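Probable amidase (Thermus thermophilus, PDB 2DC0) is a probable amidase, a member of the amidase family whose chain is built round one large mixed beta sheet flanked by helices. Local coordinates at residues 244-249 and 383-387; 175-179 and 355-361; 393-397 and 417-423. One frame throughout, in Å; residues are numbered along the deposited sequence.

Contact 1 (244-249 and 383-387); sequences FLEGRL and TLTLP
Contact 1 is a buried, largely apolar packing of a helix end and turn against a segment of helical conformation: 244-249 leaves helix 242-245, and 383-387 leads into helix 386-390. It illustrates how a tight turn brings the residues on either side of its corner to one partner. Phe244 and Leu245 are helical, Glu246 breaks away (phi/psi -47/116), and Gly247 has positive phi (73/4). Arg248 N closes the turn on Leu245 O at 2.8 Å. The nearest CA atoms are those of Leu245 and Leu384, 7.9 Å apart. Leu384 (mt) has the most covered surface: its CD2 is 3.7 Å from Leu245 CD2, and its CD1 is 3.9 Å from Leu249 CD2. Phe244, with chi1 t, points toward the other segment; its CZ lies 3.8 Å from Pro387 CG and 3.4 Å from Thr383 O, at the ring edge. Arg248 (chi1 m) runs alongside Thr383, CD to CG2 3.7 Å, placing that methyl over one face of the guanidinium, while Thr383 OG1 is hydrogen-bonded to Glu379 O. Leu245 also reaches Leu353 of strand 350-354. The motif is a type II beta turn, with glycine in its classic third position, at a helix end beside the central sheet.

Contact 2 (175-179 and 355-361); sequences PAGFN and VQPLPAP
Phe178 lays one face of its ring over Ala360, whose CA sits 4.0 Å from the ring centroid and 14° off the normal, a CH-pi contact. Phe178 belongs to the last turn of helix 173-179; the partner, 355-361, is an irregular, proline-rich run following strand 350-354. The ring, held at chi1 -83° and chi2 33°, continues along this run: Phe178 CD2 is 3.5 Å from Ala360 CB, and Phe178 CE2 is 4.0 Å from Pro361 CD. Phe381 of helix 377-382 meets the same ring with the two planes at about 75°. The backbones come close at two points, Gly177 CA to Val355 CA at 6.4 Å and Phe178 CA to Ala360 CA at 5.2 Å. At the first, glycine makes room: Gly177 CA is 3.9 Å from Val355 CG1, and an ideal CB on Gly177 would clash with it at 2.6 Å. Gln356 (chi1 p, chi2 t) extends toward the helix. The join is thus an aromatic ring packed on alanine and proline, while one water, donating to Phe178 O and accepting from Ala360 N, both at 2.8 Å, bridges main-chain groups that do not meet directly.

Contact 3 (393-397 and 417-423); sequences VPTLA and GEDGKVL
Pro394, Val422 and Leu396 carry most of the surface buried where the start of strand 395-403 meets the first turns of helix 419-430, showing how a few apolar residues seat a helix on a sheet. Pro394 (phi/psi -61/126) faces the helix start, with CA atoms of Pro394 and Asp419 5.4 Å apart. Its ring lies against the backbone there, Pro394 CD to Gly417 N 3.9 Å and Pro394 CG to Glu418 C 3.9 Å, while Pro394 CB is 3.8 Å from Asp419 CG. Val422, one turn into the helix and with chi1 t, sits between the two strand-side residues: its CG2 is 3.9 Å from Pro394 CG, and its CG1 is 3.7 Å from Leu396 CB. Leu396, in extended conformation (-104/142) and rotamer tp, also approaches the next helical residue, Leu396 CD1 to Leu423 CD2 4.4 Å. Gly417 has positive phi (80/-5), Glu418 occupies the N-cap position, and the helix is under way with Val422 N to Glu418 O at 3.1 Å and Leu423 N to Asp419 O at 3.0 Å. Asp419 OD2 is hydrogen-bonded to Ser187 OG and forms a salt bridge with Arg190; Glu418 forms one with Arg346 of the second subunit. The chemistry is therefore divided, apolar contact joining helix to sheet while acidic groups at the helix start tie it to a nearby loop and the dimer partner.

Along the chain, contacts 1 and 2 interleave, in the order 175-179, 244-249, 355-361, 383-387, and contact 3 opens only after both have closed. The centres of contacts 1 and 2 lie 13 Å apart and the two touch, Leu384 CD1 reaching Pro357 N at 3.5 Å. Contact 3 is more remote, its centre 19 Å from contact 1 and 20 Å from contact 2, although Val355 CG2 approaches Ala397 CB at 4.2 Å. Strand 395-403 links the groups: Thr395 touches Phe388 of helix 386-390, whereas adjacent Leu396 meets helix 419-430. Segments distant in sequence thus assemble round one mixed sheet, with helices packed on both its faces.

Contact 1 (244-249 and 383-387)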
ATOM      1  N   PHE A 244      12.039 -10.485  12.625  1.00 19.07           N
ATOM      2  CA  PHE A 244      11.520 -11.138  11.427  1.00 19.32           C
ATOM      3  C   PHE A 244      12.432 -12.295  11.001  1.00 19.37           C
ATOM      4  O   PHE A 244      11.960 -13.345  10.554  1.00 20.07           O
ATOM      5  CB  PHE A 244      11.426 -10.132  10.277  1.00 17.83           C
ATOM      6  CG  PHE A 244      10.960 -10.734   8.982  1.00 19.47           C
ATOM      7  CD1 PHE A 244       9.637 -11.126   8.818  1.00 20.03           C
ATOM      8  CD2 PHE A 244      11.854 -10.934   7.933  1.00 21.55           C
ATOM      9  CE1 PHE A 244       9.209 -11.711   7.621  1.00 20.28           C
ATOM     10  CE2 PHE A 244      11.440 -11.520   6.732  1.00 20.32           C
ATOM     11  CZ  PHE A 244      10.118 -11.907   6.579  1.00 19.77           C
ATOM     12  N   LEU A 245      13.739 -12.100  11.142  1.00 19.04           N
ATOM     13  CA  LEU A 245      14.722 -13.115  10.740  1.00 19.98           C
ATOM     14  C   LEU A 245      14.940 -14.237  11.746  1.00 20.43           C
ATOM     15  O   LEU A 245      15.482 -15.291  11.410  1.00 19.65           O
ATOM     16  CB  LEU A 245      16.067 -12.446  10.452  1.00 18.64           C
ATOM     17  CG  LEU A 245      16.116 -11.484   9.262  1.00 18.51           C
ATOM     18  CD1 LEU A 245      17.468 -10.781   9.235  1.00 18.05           C
ATOM     19  CD2 LEU A 245      15.884 -12.251   7.968  1.00 16.00           C
ATOM     20  N   GLU A 246      14.520 -14.002  12.980  1.00 21.69           N
ATOM     21  CA  GLU A 246      14.677 -14.982  14.040  1.00 22.21           C
ATOM     22  C   GLU A 246      14.247 -16.392  13.624  1.00 21.33           C
ATOM     23  O   GLU A 246      13.084 -16.634  13.314  1.00 19.79           O
ATOM     24  CB  GLU A 246      13.879 -14.521  15.258  1.00 24.79           C
ATOM     25  CG  GLU A 246      14.073 -15.369  16.487  1.00 31.36           C
ATOM     26  CD  GLU A 246      13.527 -14.691  17.720  1.00 35.24           C
ATOM     27  OE1 GLU A 246      14.166 -13.731  18.200  1.00 40.33           O
ATOM     28  OE2 GLU A 246      12.453 -15.101  18.201  1.00 38.73           O
ATOM     29  N   GLY A 247      15.210 -17.311  13.607  1.00 21.16           N
ATOM     30  CA  GLY A 247      14.932 -18.691  13.251  1.00 21.44           C
ATOM     31  C   GLY A 247      14.658 -18.984  11.784  1.00 22.12           C
ATOM     32  O   GLY A 247      14.367 -20.125  11.427  1.00 22.67           O
ATOM     33  N   ARG A 248      14.767 -17.985  10.918  1.00 21.74           N
ATOM     34  CA  ARG A 248      14.488 -18.212   9.504  1.00 22.74           C
ATOM     35  C   ARG A 248      15.712 -18.300   8.598  1.00 21.23           C
ATOM     36  O   ARG A 248      15.586 -18.388   7.379  1.00 22.19           O
ATOM     37  CB  ARG A 248      13.520 -17.145   8.988  1.00 24.81           C
ATOM     38  CG  ARG A 248      12.146 -17.216   9.658  1.00 27.63           C
ATOM     39  CD  ARG A 248      11.059 -16.598   8.797  1.00 31.35           C
ATOM     40  NE  ARG A 248       9.741 -16.620   9.433  1.00 33.33           N
ATOM     41  CZ  ARG A 248       8.918 -17.667   9.469  1.00 36.37           C
ATOM     42  NH1 ARG A 248       9.257 -18.819   8.902  1.00 33.79           N
ATOM     43  NH2 ARG A 248       7.736 -17.555  10.069  1.00 39.13           N
ATOM     44  N   LEU A 249      16.898 -18.288   9.193  1.00 19.38           N
ATOM     45  CA  LEU A 249      18.131 -18.385   8.425  1.00 19.44           C
ATOM     46  C   LEU A 249      18.852 -19.684   8.763  1.00 19.95           C
ATOM     47  O   LEU A 249      18.663 -20.243   9.842  1.00 18.84           O
ATOM     48  CB  LEU A 249      19.052 -17.207   8.757  1.00 20.41           C
ATOM     49  CG  LEU A 249      18.550 -15.810   8.392  1.00 19.30           C
ATOM     50  CD1 LEU A 249      19.580 -14.773   8.806  1.00 20.44           C
ATOM     51  CD2 LEU A 249      18.288 -15.739   6.900  1.00 17.60           C
ATOM     52  N   THR A 383       9.649 -16.979   2.231  1.00 17.94           N
ATOM     53  CA  THR A 383       9.327 -16.098   3.352  1.00 21.08           C
ATOM     54  C   THR A 383      10.189 -14.841   3.455  1.00 19.74           C
ATOM     55  O   THR A 383       9.688 -13.775   3.816  1.00 18.78           O
ATOM     56  CB  THR A 383       9.417 -16.851   4.698  1.00 23.45           C
ATOM     57  OG1 THR A 383       8.544 -17.987   4.670  1.00 26.44           O
ATOM     58  CG2 THR A 383       8.997 -15.943   5.845  1.00 26.19           C
ATOM     59  N   LEU A 384      11.500 -14.922   3.132  1.00 14.43           N
ATOM     60  CA  LEU A 384      12.417 -13.787   3.203  1.00 14.95           C
ATOM     61  C   LEU A 384      12.169 -12.719   2.138  1.00 14.51           C
ATOM     62  O   LEU A 384      12.421 -11.534   2.359  1.00 15.71           O
ATOM     63  CB  LEU A 384      13.862 -14.274   3.083  1.00 13.16           C
ATOM     64  CG  LEU A 384      14.321 -15.215   4.197  1.00 16.06           C
ATOM     65  CD1 LEU A 384      15.739 -15.677   3.921  1.00 14.28           C
ATOM     66  CD2 LEU A 384      14.225 -14.510   5.539  1.00 17.95           C
ATOM     67  N   THR A 385      11.668 -13.134   0.985  1.00 13.61           N
ATOM     68  CA  THR A 385      11.438 -12.199  -0.106  1.00 12.76           C
ATOM     69  C   THR A 385      10.011 -11.704  -0.315  1.00 13.71           C
ATOM     70  O   THR A 385       9.798 -10.534  -0.642  1.00 12.89           O
ATOM     71  CB  THR A 385      11.922 -12.810  -1.429  1.00 14.66           C
ATOM     72  OG1 THR A 385      11.379 -14.130  -1.572  1.00 16.32           O
ATOM     73  CG2 THR A 385      13.446 -12.897  -1.446  1.00 14.57           C
ATOM     74  N   LEU A 386       9.030 -12.572  -0.112  1.00 12.31           N
ATOM     75  CA  LEU A 386       7.644 -12.198  -0.370  1.00 14.58           C
ATOM     76  C   LEU A 386       7.061 -10.915   0.241  1.00 13.95           C
ATOM     77  O   LEU A 386       6.213 -10.275  -0.374  1.00 15.20           O
ATOM     78  CB  LEU A 386       6.727 -13.396  -0.053  1.00 14.02           C
ATOM     79  CG  LEU A 386       6.524 -13.877   1.394  1.00 12.77           C
ATOM     80  CD1 LEU A 386       5.549 -12.954   2.103  1.00 12.76           C
ATOM     81  CD2 LEU A 386       5.957 -15.311   1.374  1.00 11.83           C
ATOM     82  N   PRO A 387       7.511 -10.506   1.439  1.00 14.77           N
ATOM     83  CA  PRO A 387       6.938  -9.283   2.020  1.00 14.38           C
ATOM     84  C   PRO A 387       7.110  -8.030   1.168  1.00 16.22           C
ATOM     85  O   PRO A 387       6.194  -7.219   1.044  1.00 14.31           O
ATOM     86  CB  PRO A 387       7.680  -9.149   3.354  1.00 15.40           C
ATOM     87  CG  PRO A 387       8.069 -10.566   3.684  1.00 14.52           C
ATOM     88  CD  PRO A 387       8.523 -11.083   2.341  1.00 12.14           C
TER

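Contact 2 (175-179 and 355-361)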
ATOM      1  N   PRO A 175      16.394 -16.326  -7.682  1.00 14.69           N
ATOM      2  CA  PRO A 175      17.345 -16.905  -8.638  1.00 14.78           C
ATOM      3  C   PRO A 175      18.639 -16.091  -8.729  1.00 13.87           C
ATOM      4  O   PRO A 175      19.717 -16.649  -8.961  1.00 14.61           O
ATOM      5  CB  PRO A 175      16.555 -16.947  -9.952  1.00 14.66           C
ATOM      6  CG  PRO A 175      15.550 -15.851  -9.799  1.00 16.78           C
ATOM      7  CD  PRO A 175      15.132 -15.955  -8.344  1.00 13.75           C
ATOM      8  N   ALA A 176      18.543 -14.778  -8.532  1.00 13.07           N
ATOM      9  CA  ALA A 176      19.738 -13.936  -8.567  1.00 14.20           C
ATOM     10  C   ALA A 176      20.657 -14.381  -7.437  1.00 14.01           C
ATOM     11  O   ALA A 176      21.853 -14.570  -7.639  1.00 14.53           O
ATOM     12  CB  ALA A 176      19.360 -12.459  -8.388  1.00 12.05           C
ATOM     13  N   GLY A 177      20.087 -14.554  -6.246  1.00 14.51           N
ATOM     14  CA  GLY A 177      20.879 -14.980  -5.104  1.00 14.59           C
ATOM     15  C   GLY A 177      21.526 -16.334  -5.341  1.00 14.88           C
ATOM     16  O   GLY A 177      22.731 -16.494  -5.162  1.00 13.33           O
ATOM     17  N   PHE A 178      20.710 -17.302  -5.749  1.00 14.78           N
ATOM     18  CA  PHE A 178      21.143 -18.667  -6.025  1.00 14.63           C
ATOM     19  C   PHE A 178      22.292 -18.779  -7.020  1.00 15.36           C
ATOM     20  O   PHE A 178      23.188 -19.620  -6.866  1.00 14.22           O
ATOM     21  CB  PHE A 178      19.968 -19.481  -6.579  1.00 14.65           C
ATOM     22  CG  PHE A 178      19.051 -20.053  -5.527  1.00 15.39           C
ATOM     23  CD1 PHE A 178      18.809 -19.382  -4.335  1.00 15.38           C
ATOM     24  CD2 PHE A 178      18.396 -21.260  -5.762  1.00 16.96           C
ATOM     25  CE1 PHE A 178      17.927 -19.903  -3.386  1.00 14.80           C
ATOM     26  CE2 PHE A 178      17.512 -21.791  -4.826  1.00 16.41           C
ATOM     27  CZ  PHE A 178      17.278 -21.108  -3.634  1.00 16.97           C
ATOM     28  N   ASN A 179      22.255 -17.942  -8.052  1.00 13.94           N
ATOM     29  CA  ASN A 179      23.255 -17.985  -9.113  1.00 14.78           C
ATOM     30  C   ASN A 179      24.345 -16.915  -9.057  1.00 14.49           C
ATOM     31  O   ASN A 179      25.227 -16.881  -9.916  1.00 15.81           O
ATOM     32  CB  ASN A 179      22.531 -17.954 -10.467  1.00 13.44           C
ATOM     33  CG  ASN A 179      21.649 -19.183 -10.680  1.00 13.70           C
ATOM     34  OD1 ASN A 179      22.147 -20.283 -10.925  1.00 13.43           O
ATOM     35  ND2 ASN A 179      20.339 -19.003 -10.563  1.00 11.72           N
ATOM     36  N   VAL A 355      18.749 -12.802   1.089  1.00 14.04           N
ATOM     37  CA  VAL A 355      17.680 -13.047   0.134  1.00 14.68           C
ATOM     38  C   VAL A 355      17.293 -14.525   0.199  1.00 15.82           C
ATOM     39  O   VAL A 355      16.258 -14.929  -0.332  1.00 16.17           O
ATOM     40  CB  VAL A 355      18.124 -12.701  -1.303  1.00 15.27           C
ATOM     41  CG1 VAL A 355      19.060 -13.772  -1.837  1.00 15.63           C
ATOM     42  CG2 VAL A 355      16.905 -12.549  -2.196  1.00 16.89           C
ATOM     43  N   GLN A 356      18.131 -15.317   0.866  1.00 14.19           N
ATOM     44  CA  GLN A 356      17.928 -16.755   1.013  1.00 14.34           C
ATOM     45  C   GLN A 356      18.495 -17.209   2.369  1.00 14.12           C
ATOM     46  O   GLN A 356      19.435 -16.603   2.894  1.00 16.61           O
ATOM     47  CB  GLN A 356      18.663 -17.482  -0.119  1.00 15.63           C
ATOM     48  CG  GLN A 356      20.156 -17.145  -0.140  1.00 16.42           C
ATOM     49  CD  GLN A 356      20.826 -17.478  -1.451  1.00 16.68           C
ATOM     50  OE1 GLN A 356      21.133 -18.637  -1.741  1.00 18.92           O
ATOM     51  NE2 GLN A 356      21.043 -16.460  -2.262  1.00 14.14           N
ATOM     52  N   PRO A 357      17.933 -18.277   2.954  1.00 14.11           N
ATOM     53  CA  PRO A 357      18.416 -18.777   4.248  1.00 15.41           C
ATOM     54  C   PRO A 357      19.577 -19.752   4.109  1.00 14.91           C
ATOM     55  O   PRO A 357      20.295 -20.019   5.075  1.00 16.93           O
ATOM     56  CB  PRO A 357      17.189 -19.464   4.823  1.00 14.67           C
ATOM     57  CG  PRO A 357      16.582 -20.081   3.580  1.00 14.42           C
ATOM     58  CD  PRO A 357      16.657 -18.926   2.592  1.00 14.44           C
ATOM     59  N   LEU A 358      19.751 -20.263   2.898  1.00 14.67           N
ATOM     60  CA  LEU A 358      20.782 -21.248   2.603  1.00 14.46           C
ATOM     61  C   LEU A 358      21.217 -21.151   1.145  1.00 16.14           C
ATOM     62  O   LEU A 358      20.531 -20.543   0.321  1.00 15.89           O
ATOM     63  CB  LEU A 358      20.206 -22.656   2.818  1.00 14.37           C
ATOM     64  CG  LEU A 358      19.625 -23.050   4.183  1.00 15.14           C
ATOM     65  CD1 LEU A 358      18.539 -24.091   3.986  1.00 15.88           C
ATOM     66  CD2 LEU A 358      20.736 -23.572   5.079  1.00 14.85           C
ATOM     67  N   PRO A 359      22.377 -21.742   0.809  1.00 16.01           N
ATOM     68  CA  PRO A 359      22.808 -21.688  -0.588  1.00 17.45           C
ATOM     69  C   PRO A 359      21.845 -22.584  -1.361  1.00 17.90           C
ATOM     70  O   PRO A 359      21.111 -23.372  -0.757  1.00 16.17           O
ATOM     71  CB  PRO A 359      24.227 -22.254  -0.537  1.00 17.00           C
ATOM     72  CG  PRO A 359      24.160 -23.211   0.626  1.00 18.08           C
ATOM     73  CD  PRO A 359      23.385 -22.413   1.649  1.00 16.23           C
ATOM     74  N   ALA A 360      21.831 -22.453  -2.683  1.00 17.82           N
ATOM     75  CA  ALA A 360      20.951 -23.268  -3.518  1.00 17.78           C
ATOM     76  C   ALA A 360      21.122 -24.742  -3.159  1.00 18.32           C
ATOM     77  O   ALA A 360      22.232 -25.266  -3.171  1.00 17.94           O
ATOM     78  CB  ALA A 360      21.279 -23.040  -4.991  1.00 18.11           C
ATOM     79  N   PRO A 361      20.018 -25.431  -2.833  1.00 19.65           N
ATOM     80  CA  PRO A 361      20.079 -26.851  -2.468  1.00 18.17           C
ATOM     81  C   PRO A 361      20.009 -27.812  -3.661  1.00 19.22           C
ATOM     82  O   PRO A 361      19.686 -27.413  -4.782  1.00 18.37           O
ATOM     83  CB  PRO A 361      18.877 -27.006  -1.546  1.00 17.75           C
ATOM     84  CG  PRO A 361      17.871 -26.122  -2.188  1.00 19.50           C
ATOM     85  CD  PRO A 361      18.666 -24.883  -2.609  1.00 18.68           C
TER
HETATM   86  O   HOH W   1      23.299 -20.607  -4.204  1.00 16.13           O

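Contact 3 (393-397 and 417-423)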
ATOM      1  N   VAL A 393       7.456  -2.529  -2.582  1.00 14.14           N
ATOM      2  CA  VAL A 393       8.609  -1.649  -2.401  1.00 15.44           C
ATOM      3  C   VAL A 393       9.841  -2.105  -3.180  1.00 15.60           C
ATOM      4  O   VAL A 393      10.057  -3.300  -3.380  1.00 15.28           O
ATOM      5  CB  VAL A 393       8.969  -1.511  -0.906  1.00 16.49           C
ATOM      6  CG1 VAL A 393       7.802  -0.874  -0.162  1.00 17.46           C
ATOM      7  CG2 VAL A 393       9.294  -2.866  -0.307  1.00 16.67           C
ATOM      8  N   PRO A 394      10.668  -1.149  -3.641  1.00 15.81           N
ATOM      9  CA  PRO A 394      11.879  -1.472  -4.405  1.00 15.74           C
ATOM     10  C   PRO A 394      12.858  -2.310  -3.599  1.00 16.83           C
ATOM     11  O   PRO A 394      13.236  -1.939  -2.490  1.00 16.18           O
ATOM     12  CB  PRO A 394      12.435  -0.096  -4.773  1.00 15.62           C
ATOM     13  CG  PRO A 394      11.993   0.766  -3.615  1.00 15.95           C
ATOM     14  CD  PRO A 394      10.573   0.301  -3.390  1.00 14.38           C
ATOM     15  N   THR A 395      13.265  -3.443  -4.161  1.00 16.22           N
ATOM     16  CA  THR A 395      14.181  -4.342  -3.473  1.00 16.43           C
ATOM     17  C   THR A 395      15.254  -4.891  -4.408  1.00 16.59           C
ATOM     18  O   THR A 395      14.956  -5.448  -5.463  1.00 14.75           O
ATOM     19  CB  THR A 395      13.416  -5.515  -2.845  1.00 17.81           C
ATOM     20  OG1 THR A 395      12.302  -5.004  -2.097  1.00 18.23           O
ATOM     21  CG2 THR A 395      14.328  -6.301  -1.918  1.00 15.16           C
ATOM     22  N   LEU A 396      16.506  -4.724  -4.003  1.00 15.52           N
ATOM     23  CA  LEU A 396      17.640  -5.192  -4.783  1.00 15.47           C
ATOM     24  C   LEU A 396      18.241  -6.454  -4.178  1.00 16.01           C
ATOM     25  O   LEU A 396      18.299  -6.592  -2.955  1.00 16.34           O
ATOM     26  CB  LEU A 396      18.721  -4.106  -4.815  1.00 13.28           C
ATOM     27  CG  LEU A 396      20.030  -4.453  -5.517  1.00 15.42           C
ATOM     28  CD1 LEU A 396      19.775  -4.536  -7.025  1.00 14.01           C
ATOM     29  CD2 LEU A 396      21.082  -3.387  -5.224  1.00 13.70           C
ATOM     30  N   ALA A 397      18.669  -7.380  -5.032  1.00 14.78           N
ATOM     31  CA  ALA A 397      19.341  -8.587  -4.561  1.00 15.09           C
ATOM     32  C   ALA A 397      20.719  -8.567  -5.220  1.00 15.54           C
ATOM     33  O   ALA A 397      20.821  -8.422  -6.436  1.00 15.14           O
ATOM     34  CB  ALA A 397      18.569  -9.853  -4.980  1.00 14.56           C
ATOM     35  N   GLY A 417       8.749   3.740  -4.056  1.00 16.82           N
ATOM     36  CA  GLY A 417       9.184   4.793  -4.961  1.00 16.83           C
ATOM     37  C   GLY A 417      10.640   5.212  -4.838  1.00 18.05           C
ATOM     38  O   GLY A 417      11.113   6.023  -5.630  1.00 17.72           O
ATOM     39  N   GLU A 418      11.372   4.668  -3.872  1.00 18.03           N
ATOM     40  CA  GLU A 418      12.769   5.060  -3.722  1.00 18.97           C
ATOM     41  C   GLU A 418      13.766   4.135  -4.411  1.00 18.47           C
ATOM     42  O   GLU A 418      14.795   3.771  -3.840  1.00 19.66           O
ATOM     43  CB  GLU A 418      13.110   5.221  -2.235  1.00 21.83           C
ATOM     44  CG  GLU A 418      12.309   6.341  -1.566  1.00 25.84           C
ATOM     45  CD  GLU A 418      12.225   7.605  -2.432  1.00 31.04           C
ATOM     46  OE1 GLU A 418      13.285   8.153  -2.810  1.00 32.66           O
ATOM     47  OE2 GLU A 418      11.093   8.049  -2.743  1.00 34.64           O
ATOM     48  N   ASP A 419      13.453   3.780  -5.654  1.00 17.61           N
ATOM     49  CA  ASP A 419      14.287   2.898  -6.457  1.00 16.88           C
ATOM     50  C   ASP A 419      15.705   3.436  -6.615  1.00 17.37           C
ATOM     51  O   ASP A 419      16.669   2.674  -6.556  1.00 18.00           O
ATOM     52  CB  ASP A 419      13.674   2.717  -7.844  1.00 15.86           C
ATOM     53  CG  ASP A 419      12.249   2.220  -7.791  1.00 19.28           C
ATOM     54  OD1 ASP A 419      11.975   1.188  -8.442  1.00 16.61           O
ATOM     55  OD2 ASP A 419      11.407   2.860  -7.107  1.00 16.12           O
ATOM     56  N   GLY A 420      15.821   4.744  -6.825  1.00 16.53           N
ATOM     57  CA  GLY A 420      17.125   5.358  -6.995  1.00 16.05           C
ATOM     58  C   GLY A 420      17.987   5.221  -5.759  1.00 16.75           C
ATOM     59  O   GLY A 420      19.184   4.953  -5.853  1.00 15.33           O
ATOM     60  N   LYS A 421      17.379   5.403  -4.593  1.00 17.70           N
ATOM     61  CA  LYS A 421      18.103   5.297  -3.331  1.00 17.63           C
ATOM     62  C   LYS A 421      18.574   3.865  -3.108  1.00 16.33           C
ATOM     63  O   LYS A 421      19.692   3.632  -2.645  1.00 16.67           O
ATOM     64  CB  LYS A 421      17.204   5.741  -2.171  1.00 20.81           C
ATOM     65  CG  LYS A 421      17.905   5.847  -0.822  1.00 25.08           C
ATOM     66  CD  LYS A 421      16.942   6.386   0.235  1.00 30.56           C
ATOM     67  CE  LYS A 421      17.631   6.603   1.575  1.00 31.66           C
ATOM     68  NZ  LYS A 421      18.721   7.610   1.467  1.00 35.81           N
ATOM     69  N   VAL A 422      17.716   2.905  -3.434  1.00 14.72           N
ATOM     70  CA  VAL A 422      18.065   1.503  -3.278  1.00 12.90           C
ATOM     71  C   VAL A 422      19.243   1.149  -4.176  1.00 14.08           C
ATOM     72  O   VAL A 422      20.209   0.511  -3.741  1.00 13.56           O
ATOM     73  CB  VAL A 422      16.868   0.594  -3.621  1.00 13.23           C
ATOM     74  CG1 VAL A 422      17.302  -0.870  -3.633  1.00 12.74           C
ATOM     75  CG2 VAL A 422      15.764   0.805  -2.594  1.00 12.84           C
ATOM     76  N   LEU A 423      19.167   1.576  -5.431  1.00 13.22           N
ATOM     77  CA  LEU A 423      20.227   1.297  -6.390  1.00 15.13           C
ATOM     78  C   LEU A 423      21.539   1.966  -5.984  1.00 15.07           C
ATOM     79  O   LEU A 423      22.615   1.394  -6.160  1.00 16.18           O
ATOM     80  CB  LEU A 423      19.787   1.750  -7.786  1.00 15.12           C
ATOM     81  CG  LEU A 423      18.681   0.844  -8.351  1.00 13.87           C
ATOM     82  CD1 LEU A 423      18.011   1.488  -9.566  1.00 14.94           C
ATOM     83  CD2 LEU A 423      19.285  -0.503  -8.719  1.00 13.28           C
TER